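Local coordinates for protein Asp/Glu-specific dipeptidyl-peptidase (Flavobacterium psychrophilum, PDB 5JXF) that removes dipeptides from the N-terminus of oligopeptides as a serine peptidase of family S46, strictly selecting acidic residues at the P1 position, at residues L421-K424 with L425-E429. Residues are numbered along the deposited sequence; the frame is centred on the assembly and turned at random.
Sequences LGYK and LYQLE
Tyr423 meets Gln427, one turn further along the same helix, through a ring face: CG of Gln427 lies 4.3 Å from the centroid of the Tyr423 ring, 18° off its normal, a CH-pi contact. The carboxamide continues past the ring's rim, with NE2 of Gln427 3.5 Å from CE2 of Tyr423 and the amide plane turned 35° from the ring. Tyr426 is the second neighbour. Its ring is nearly parallel to that of Tyr423, at 16°, but slid aside; centroids 5.8 Å apart leave little overlap, and the closest approach is CE1 of Tyr423 to CD2 of Tyr426 at 3.8 Å. Both tyrosines hold CG anti to the backbone N, which directs the two side chains outward on slanting, crossing courses.

Beneath them runs regular i to i+4 hydrogen bonding. Leu428 N reaches Lys424 O at 3.0 Å, and Gln427 N bonds to Tyr423 O at 3.2 Å.

Further out, Phe408 meets the Tyr423 ring edge-to-face, and Tyr426 OH is hydrogen-bonded to Ser543 of helix 530-545. Leu425 and Leu428 pack on Leu447 of helix 437-450, so helix 417-435 is joined to these two helices, among others, in a helical region away from the dipeptide-binding site. The clearest side-chain contacts within the turn are thus a CH-pi contact and an apolar ring touch, while the hydroxyl of Tyr426 makes its polar tie to another helix.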
loop_
_atom_site.group_PDB
_atom_site.type_symbol
_atom_site.label_atom_id
_atom_site.label_comp_id
_atom_site.label_asym_id
_atom_site.label_seq_id
_atom_site.Cartn_x
_atom_site.Cartn_y
_atom_site.Cartn_z
ATOM N N LEU A 421 -16.160 -24.274 25.518
ATOM C CA LEU A 421 -16.030 -25.255 26.587
ATOM C C LEU A 421 -17.375 -25.925 26.855
ATOM O O LEU A 421 -17.443 -27.130 27.127
ATOM C CB LEU A 421 -15.488 -24.612 27.865
ATOM C CG LEU A 421 -15.309 -25.608 29.017
ATOM C CD1 LEU A 421 -14.279 -26.671 28.664
ATOM C CD2 LEU A 421 -14.941 -24.905 30.318
ATOM N N GLY A 422 -18.442 -25.140 26.762
ATOM C CA GLY A 422 -19.786 -25.655 26.936
ATOM C C GLY A 422 -20.122 -26.703 25.896
ATOM O O GLY A 422 -20.698 -27.739 26.216
ATOM N N TYR A 423 -19.750 -26.441 24.647
ATOM C CA TYR A 423 -20.026 -27.382 23.567
ATOM C C TYR A 423 -19.244 -28.697 23.694
ATOM O O TYR A 423 -19.648 -29.721 23.130
ATOM C CB TYR A 423 -19.724 -26.738 22.215
ATOM C CG TYR A 423 -20.013 -27.646 21.042
ATOM C CD1 TYR A 423 -21.309 -28.052 20.758
ATOM C CD2 TYR A 423 -18.991 -28.117 20.235
ATOM C CE1 TYR A 423 -21.577 -28.886 19.692
ATOM C CE2 TYR A 423 -19.249 -28.947 19.169
ATOM C CZ TYR A 423 -20.545 -29.326 18.901
ATOM O OH TYR A 423 -20.808 -30.158 17.836
ATOM N N LYS A 424 -18.125 -28.676 24.415
ATOM C CA LYS A 424 -17.390 -29.918 24.653
ATOM C C LYS A 424 -18.101 -30.763 25.702
ATOM O O LYS A 424 -18.058 -31.988 25.646
ATOM C CB LYS A 424 -15.954 -29.641 25.083
ATOM C CG LYS A 424 -15.087 -29.048 23.990
ATOM C CD LYS A 424 -13.654 -28.940 24.449
ATOM C CE LYS A 424 -12.815 -28.121 23.485
ATOM N NZ LYS A 424 -11.411 -28.128 23.962
ATOM N N LEU A 425 -18.752 -30.105 26.657
ATOM C CA LEU A 425 -19.546 -30.810 27.653
ATOM C C LEU A 425 -20.729 -31.448 26.946
ATOM O O LEU A 425 -21.164 -32.550 27.278
ATOM C CB LEU A 425 -20.016 -29.863 28.753
ATOM C CG LEU A 425 -18.919 -29.340 29.681
ATOM C CD1 LEU A 425 -19.501 -28.397 30.720
ATOM C CD2 LEU A 425 -18.159 -30.487 30.345
ATOM N N TYR A 426 -21.229 -30.742 25.944
ATOM C CA TYR A 426 -22.312 -31.240 25.123
ATOM C C TYR A 426 -21.950 -32.565 24.470
ATOM O O TYR A 426 -22.733 -33.505 24.469
ATOM C CB TYR A 426 -22.654 -30.219 24.060
ATOM C CG TYR A 426 -23.853 -30.564 23.224
ATOM C CD1 TYR A 426 -25.144 -30.326 23.692
ATOM C CD2 TYR A 426 -23.699 -31.104 21.953
ATOM C CE1 TYR A 426 -26.252 -30.630 22.914
ATOM C CE2 TYR A 426 -24.796 -31.410 21.168
ATOM C CZ TYR A 426 -26.067 -31.172 21.654
ATOM O OH TYR A 426 -27.153 -31.470 20.869
ATOM N N GLN A 427 -20.754 -32.637 23.910
ATOM C CA GLN A 427 -20.328 -33.841 23.215
ATOM C C GLN A 427 -20.083 -34.968 24.219
ATOM O O GLN A 427 -20.619 -36.067 24.071
ATOM C CB GLN A 427 -19.090 -33.539 22.364
ATOM C CG GLN A 427 -19.384 -32.455 21.336
ATOM C CD GLN A 427 -18.252 -32.183 20.372
ATOM O OE1 GLN A 427 -17.140 -31.844 20.772
ATOM N NE2 GLN A 427 -18.535 -32.326 19.086
ATOM N N LEU A 428 -19.303 -34.664 25.254
ATOM C CA LEU A 428 -19.062 -35.574 26.371
ATOM C C LEU A 428 -20.373 -36.148 26.942
ATOM O O LEU A 428 -20.400 -37.301 27.385
ATOM C CB LEU A 428 -18.274 -34.856 27.468
ATOM C CG LEU A 428 -17.745 -35.628 28.682
ATOM C CD1 LEU A 428 -16.677 -36.624 28.251
ATOM C CD2 LEU A 428 -17.196 -34.671 29.736
ATOM N N GLU A 429 -21.448 -35.358 26.917
ATOM C CA GLU A 429 -22.785 -35.851 27.260
ATOM C C GLU A 429 -23.209 -37.071 26.452
ATOM O O GLU A 429 -23.791 -38.008 26.989
ATOM C CB GLU A 429 -23.810 -34.742 27.050
ATOM C CG GLU A 429 -25.233 -35.029 27.467
ATOM C CD GLU A 429 -26.188 -34.482 26.433
ATOM O OE1 GLU A 429 -25.681 -34.032 25.387
ATOM O OE2 GLU A 429 -27.416 -34.466 26.657
#